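Local coordinates for GrpB family protein (Enterococcus faecalis, PDB 2NRK), which is of unknown function but belongs to the GrpB (UPF0157) family, which is probably related to the nucleotidyltransferases, at residues 76-89 against 92-106. Numbering follows the deposited sequence.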
loop_
_atom_site.group_PDB
_atom_site.type_symbol
_atom_site.label_atom_id
_atom_site.label_comp_id
_atom_site.label_asym_id
_atom_site.label_seq_id
_atom_site.Cartn_x
_atom_site.Cartn_y
_atom_site.Cartn_z
ATOM N N ILE A 76 20.414 -2.764 -23.394
ATOM C CA ILE A 76 20.380 -4.121 -22.817
ATOM C C ILE A 76 19.183 -4.962 -23.307
ATOM O O ILE A 76 18.795 -5.969 -22.689
ATOM C CB ILE A 76 20.554 -4.119 -21.271
ATOM C CG1 ILE A 76 19.380 -3.436 -20.567
ATOM C CG2 ILE A 76 21.891 -3.438 -20.903
ATOM C CD1 ILE A 76 19.268 -3.816 -19.028
ATOM N N GLY A 77 18.566 -4.512 -24.398
ATOM C CA GLY A 77 17.631 -5.358 -25.124
ATOM C C GLY A 77 16.158 -5.060 -24.978
ATOM O O GLY A 77 15.351 -5.773 -25.543
ATOM N N TYR A 78 15.811 -4.057 -24.183
ATOM C CA TYR A 78 14.409 -3.707 -23.976
ATOM C C TYR A 78 13.804 -2.859 -25.083
ATOM O O TYR A 78 14.476 -1.988 -25.668
ATOM C CB TYR A 78 14.227 -2.974 -22.635
ATOM C CG TYR A 78 14.376 -3.896 -21.449
ATOM C CD1 TYR A 78 13.337 -4.781 -21.098
ATOM C CD2 TYR A 78 15.562 -3.919 -20.715
ATOM C CE1 TYR A 78 13.468 -5.645 -19.999
ATOM C CE2 TYR A 78 15.707 -4.799 -19.627
ATOM C CZ TYR A 78 14.638 -5.633 -19.282
ATOM O OH TYR A 78 14.754 -6.536 -18.223
ATOM N N GLU A 79 12.530 -3.130 -25.371
ATOM C CA GLU A 79 11.667 -2.163 -25.993
ATOM C C GLU A 79 11.077 -1.295 -24.881
ATOM O O GLU A 79 10.505 -1.808 -23.904
ATOM C CB GLU A 79 10.491 -2.855 -26.704
ATOM C CG GLU A 79 10.729 -3.492 -28.008
ATOM C CD GLU A 79 9.370 -3.952 -28.581
ATOM O OE1 GLU A 79 8.903 -5.040 -28.180
ATOM O OE2 GLU A 79 8.769 -3.196 -29.363
ATOM N N TYR A 80 11.234 0.009 -25.039
ATOM C CA TYR A 80 10.799 0.986 -24.058
ATOM C C TYR A 80 9.386 1.428 -24.420
ATOM O O TYR A 80 9.200 2.186 -25.373
ATOM C CB TYR A 80 11.755 2.175 -24.066
ATOM C CG TYR A 80 11.529 3.110 -22.904
ATOM C CD1 TYR A 80 12.143 2.868 -21.669
ATOM C CD2 TYR A 80 10.728 4.244 -23.041
ATOM C CE1 TYR A 80 11.958 3.711 -20.600
ATOM C CE2 TYR A 80 10.522 5.115 -21.951
ATOM C CZ TYR A 80 11.132 4.813 -20.739
ATOM O OH TYR A 80 10.934 5.653 -19.675
HETATM N N MSE A 81 8.391 0.920 -23.699
HETATM C CA MSE A 81 6.996 1.046 -24.161
HETATM C C MSE A 81 6.221 2.245 -23.590
HETATM O O MSE A 81 5.060 2.467 -23.974
HETATM C CB MSE A 81 6.202 -0.255 -23.876
HETATM C CG MSE A 81 6.704 -1.554 -24.535
HETATM SE SE MSE A 81 6.908 -1.403 -26.404
HETATM C CE MSE A 81 5.063 -1.486 -26.960
ATOM N N GLY A 82 6.852 3.034 -22.711
ATOM C CA GLY A 82 6.129 4.129 -22.063
ATOM C C GLY A 82 5.054 3.599 -21.139
ATOM O O GLY A 82 5.197 2.505 -20.556
ATOM N N GLU A 83 3.954 4.338 -21.031
ATOM C CA GLU A 83 2.852 3.894 -20.167
ATOM C C GLU A 83 2.199 2.635 -20.734
ATOM O O GLU A 83 1.733 1.782 -19.963
ATOM C CB GLU A 83 1.804 4.993 -20.021
ATOM C CG GLU A 83 2.307 6.217 -19.254
ATOM C CD GLU A 83 1.200 7.228 -19.005
ATOM O OE1 GLU A 83 0.283 7.344 -19.869
ATOM O OE2 GLU A 83 1.270 7.937 -17.968
ATOM N N PHE A 84 2.175 2.520 -22.064
ATOM C CA PHE A 84 1.514 1.370 -22.728
ATOM C C PHE A 84 0.111 1.112 -22.125
ATOM O O PHE A 84 -0.264 -0.021 -21.765
ATOM C CB PHE A 84 2.411 0.119 -22.676
ATOM C CG PHE A 84 2.002 -0.958 -23.639
ATOM C CD1 PHE A 84 1.687 -0.647 -24.963
ATOM C CD2 PHE A 84 1.884 -2.276 -23.212
ATOM C CE1 PHE A 84 1.287 -1.647 -25.868
ATOM C CE2 PHE A 84 1.489 -3.285 -24.124
ATOM C CZ PHE A 84 1.194 -2.961 -25.446
ATOM N N GLY A 85 -0.616 2.201 -21.945
ATOM C CA GLY A 85 -2.001 2.114 -21.559
ATOM C C GLY A 85 -2.278 2.248 -20.061
ATOM O O GLY A 85 -3.442 2.293 -19.690
ATOM N N LEU A 86 -1.250 2.302 -19.204
ATOM C CA LEU A 86 -1.481 2.488 -17.767
ATOM C C LEU A 86 -0.828 3.761 -17.245
ATOM O O LEU A 86 0.382 3.940 -17.331
ATOM C CB LEU A 86 -1.023 1.280 -16.936
ATOM C CG LEU A 86 -1.613 -0.112 -17.196
ATOM C CD1 LEU A 86 -1.019 -1.129 -16.221
ATOM C CD2 LEU A 86 -3.143 -0.116 -17.127
ATOM N N SER A 87 -1.657 4.648 -16.684
ATOM C CA SER A 87 -1.205 5.959 -16.219
ATOM C C SER A 87 -0.095 5.843 -15.182
ATOM O O SER A 87 -0.219 5.082 -14.209
ATOM C CB SER A 87 -2.391 6.770 -15.650
ATOM O OG SER A 87 -2.000 8.125 -15.476
ATOM N N GLY A 88 1.005 6.556 -15.399
ATOM C CA GLY A 88 2.111 6.521 -14.439
ATOM C C GLY A 88 3.092 5.373 -14.559
ATOM O O GLY A 88 4.105 5.379 -13.877
ATOM N N ARG A 89 2.835 4.411 -15.444
ATOM C CA ARG A 89 3.762 3.292 -15.615
ATOM C C ARG A 89 4.842 3.634 -16.639
ATOM O O ARG A 89 4.606 4.466 -17.543
ATOM C CB ARG A 89 2.997 2.038 -16.066
ATOM C CG ARG A 89 3.908 0.799 -16.213
ATOM C CD ARG A 89 3.069 -0.453 -16.501
ATOM N NE ARG A 89 2.328 -0.349 -17.782
ATOM C CZ ARG A 89 1.726 -1.395 -18.358
ATOM N NH1 ARG A 89 1.778 -2.600 -17.768
ATOM N NH2 ARG A 89 1.059 -1.266 -19.503
ATOM N N LEU A 92 8.638 -2.019 -19.844
ATOM C CA LEU A 92 9.718 -2.519 -20.711
ATOM C C LEU A 92 9.447 -3.976 -21.017
ATOM O O LEU A 92 9.019 -4.728 -20.150
ATOM C CB LEU A 92 11.088 -2.453 -20.018
ATOM C CG LEU A 92 11.531 -1.209 -19.233
ATOM C CD1 LEU A 92 12.888 -1.460 -18.593
ATOM C CD2 LEU A 92 11.602 -0.048 -20.144
ATOM N N ARG A 93 9.745 -4.384 -22.240
ATOM C CA ARG A 93 9.663 -5.797 -22.590
ATOM C C ARG A 93 10.850 -6.192 -23.418
ATOM O O ARG A 93 11.375 -5.405 -24.234
ATOM C CB ARG A 93 8.350 -6.107 -23.345
ATOM C CG ARG A 93 8.238 -5.425 -24.672
ATOM C CD ARG A 93 6.806 -5.598 -25.243
ATOM N NE ARG A 93 6.802 -5.070 -26.587
ATOM C CZ ARG A 93 5.697 -4.828 -27.287
ATOM N NH1 ARG A 93 4.512 -5.081 -26.741
ATOM N NH2 ARG A 93 5.804 -4.324 -28.507
ATOM N N LYS A 94 11.277 -7.426 -23.199
ATOM C CA LYS A 94 12.289 -8.037 -24.069
ATOM C C LYS A 94 12.134 -9.544 -24.096
ATOM O O LYS A 94 11.475 -10.110 -23.233
ATOM C CB LYS A 94 13.691 -7.607 -23.624
ATOM C CG LYS A 94 14.314 -8.320 -22.468
ATOM C CD LYS A 94 15.768 -7.823 -22.322
ATOM C CE LYS A 94 16.402 -8.235 -21.029
ATOM N NZ LYS A 94 17.901 -7.904 -20.841
ATOM N N GLY A 95 12.739 -10.203 -25.085
ATOM C CA GLY A 95 13.621 -9.573 -26.047
ATOM C C GLY A 95 13.017 -9.633 -27.420
ATOM O O GLY A 95 11.866 -10.051 -27.577
ATOM N N PRO A 96 13.810 -9.257 -28.446
ATOM C CA PRO A 96 13.285 -9.208 -29.798
ATOM C C PRO A 96 13.046 -10.617 -30.347
ATOM O O PRO A 96 12.090 -10.819 -31.088
ATOM C CB PRO A 96 14.384 -8.483 -30.579
ATOM C CG PRO A 96 15.638 -8.767 -29.851
ATOM C CD PRO A 96 15.242 -8.911 -28.387
ATOM N N ILE A 97 13.877 -11.586 -29.954
ATOM C CA ILE A 97 13.707 -12.967 -30.423
ATOM C C ILE A 97 12.573 -13.691 -29.684
ATOM O O ILE A 97 11.621 -14.160 -30.314
ATOM C CB ILE A 97 15.037 -13.776 -30.417
ATOM C CG1 ILE A 97 16.027 -13.160 -31.415
ATOM C CG2 ILE A 97 14.770 -15.262 -30.772
ATOM C CD1 ILE A 97 17.504 -13.358 -31.051
ATOM N N LYS A 98 12.653 -13.789 -28.357
ATOM C CA LYS A 98 11.523 -14.357 -27.626
ATOM C C LYS A 98 11.248 -13.559 -26.350
ATOM O O LYS A 98 12.169 -12.958 -25.794
ATOM C CB LYS A 98 11.742 -15.826 -27.293
ATOM C CG LYS A 98 12.769 -16.084 -26.249
ATOM C CD LYS A 98 12.604 -17.495 -25.708
ATOM C CE LYS A 98 13.906 -17.986 -25.114
ATOM N NZ LYS A 98 13.745 -19.379 -24.597
ATOM N N ARG A 99 9.993 -13.561 -25.911
ATOM C CA ARG A 99 9.602 -12.783 -24.729
ATOM C C ARG A 99 10.137 -13.458 -23.468
ATOM O O ARG A 99 9.805 -14.625 -23.212
ATOM C CB ARG A 99 8.085 -12.632 -24.649
ATOM C CG ARG A 99 7.645 -11.548 -23.712
ATOM C CD ARG A 99 8.135 -10.140 -24.143
ATOM N NE ARG A 99 7.574 -9.697 -25.426
ATOM C CZ ARG A 99 6.331 -9.241 -25.589
ATOM N NH1 ARG A 99 5.486 -9.165 -24.548
ATOM N NH2 ARG A 99 5.931 -8.856 -26.796
ATOM N N THR A 100 10.921 -12.713 -22.675
ATOM C CA THR A 100 11.581 -13.269 -21.501
ATOM C C THR A 100 11.428 -12.405 -20.232
ATOM O O THR A 100 11.521 -12.930 -19.126
ATOM C CB THR A 100 13.101 -13.475 -21.747
ATOM O OG1 THR A 100 13.687 -12.250 -22.260
ATOM C CG2 THR A 100 13.331 -14.614 -22.747
ATOM N N HIS A 101 11.308 -11.091 -20.399
ATOM C CA HIS A 101 11.308 -10.159 -19.237
ATOM C C HIS A 101 10.275 -9.063 -19.469
ATOM O O HIS A 101 10.228 -8.475 -20.546
ATOM C CB HIS A 101 12.670 -9.477 -19.019
ATOM C CG HIS A 101 13.820 -10.417 -18.821
ATOM N ND1 HIS A 101 14.421 -11.097 -19.861
ATOM C CD2 HIS A 101 14.534 -10.721 -17.715
ATOM C CE1 HIS A 101 15.433 -11.806 -19.394
ATOM N NE2 HIS A 101 15.514 -11.611 -18.089
ATOM N N HIS A 102 9.430 -8.821 -18.476
ATOM C CA HIS A 102 8.462 -7.696 -18.505
ATOM C C HIS A 102 8.769 -6.855 -17.261
ATOM O O HIS A 102 8.859 -7.402 -16.150
ATOM C CB HIS A 102 7.041 -8.183 -18.401
ATOM C CG HIS A 102 6.528 -8.793 -19.663
ATOM N ND1 HIS A 102 5.377 -9.545 -19.706
ATOM C CD2 HIS A 102 7.018 -8.769 -20.923
ATOM C CE1 HIS A 102 5.163 -9.941 -20.947
ATOM N NE2 HIS A 102 6.139 -9.485 -21.709
ATOM N N VAL A 103 9.026 -5.571 -17.467
ATOM C CA VAL A 103 9.399 -4.690 -16.352
ATOM C C VAL A 103 8.336 -3.636 -16.181
ATOM O O VAL A 103 8.002 -2.928 -17.136
ATOM C CB VAL A 103 10.790 -4.030 -16.627
ATOM C CG1 VAL A 103 11.208 -3.138 -15.450
ATOM C CG2 VAL A 103 11.849 -5.102 -16.889
ATOM N N HIS A 104 7.800 -3.529 -14.962
ATOM C CA HIS A 104 6.658 -2.651 -14.695
ATOM C C HIS A 104 7.195 -1.611 -13.716
ATOM O O HIS A 104 7.470 -1.952 -12.554
ATOM C CB HIS A 104 5.532 -3.433 -13.994
ATOM C CG HIS A 104 5.129 -4.695 -14.700
ATOM N ND1 HIS A 104 4.019 -4.773 -15.512
ATOM C CD2 HIS A 104 5.713 -5.916 -14.741
ATOM C CE1 HIS A 104 3.918 -6.000 -16.000
ATOM N NE2 HIS A 104 4.935 -6.714 -15.553
ATOM N N ILE A 105 7.409 -0.391 -14.201
ATOM C CA ILE A 105 8.033 0.644 -13.376
ATOM C C ILE A 105 6.938 1.622 -12.938
ATOM O O ILE A 105 6.167 2.116 -13.758
ATOM C CB ILE A 105 9.148 1.393 -14.129
ATOM C CG1 ILE A 105 10.170 0.407 -14.723
ATOM C CG2 ILE A 105 9.879 2.344 -13.189
ATOM C CD1 ILE A 105 11.223 1.086 -15.673
ATOM N N TYR A 106 6.878 1.905 -11.630
ATOM C CA TYR A 106 5.912 2.887 -11.134
ATOM C C TYR A 106 6.574 3.849 -10.144
ATOM O O TYR A 106 7.550 3.502 -9.488
ATOM C CB TYR A 106 4.779 2.210 -10.374
ATOM C CG TYR A 106 3.939 1.228 -11.175
ATOM C CD1 TYR A 106 2.844 1.655 -11.925
ATOM C CD2 TYR A 106 4.211 -0.133 -11.092
ATOM C CE1 TYR A 106 2.034 0.685 -12.614
ATOM C CE2 TYR A 106 3.442 -1.073 -11.769
ATOM C CZ TYR A 106 2.374 -0.667 -12.508
ATOM O OH TYR A 106 1.615 -1.679 -13.112
HETATM O O HOH W 1 1.782 -3.244 -15.094
#
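The Y78 ring lies between L92 CD1, 4.1 Å from its centroid over one face, and K94 CD, 3.8 Å from the centroid over the opposite face. K94 CG lies between its backbone N and carbonyl carbon (chi1 81°), from where the extended chain crosses the ring and NZ donates to I76 O at 2.8 Å. V103 CG2 packs 3.5 Å from Y78 CE1. On the other sheet face, R93 NE forms a salt bridge with E79 OE1 at 2.6 Å. The bond lies near the guanidinium plane but reaches OE1 from above the carboxylate plane. The selenomethionine methyl M81 CE rests over a face of the same guanidinium, 3.3 Å from R93 NH2. E79 and R93 form an antiparallel hydrogen-bonded pair, and Y80 and L92 the next, non-hydrogen-bonded one. Strand 79-80 forms a hairpin with strand 89-94 at one edge of the mixed sheet. R89 NE and NH2 donate to E83 O. One water links R89 NH1, H104 ND1 and Y106 OH. E22 OE2 of helix 14-30 hydrogen-bonds to Y78 OH and forms a salt bridge with K94 NZ. H104 NE2 bonds to D55, and Y106 OH to H117. A Schellman motif with G77 at C-prime ends helix 70-75 and leads into Y78.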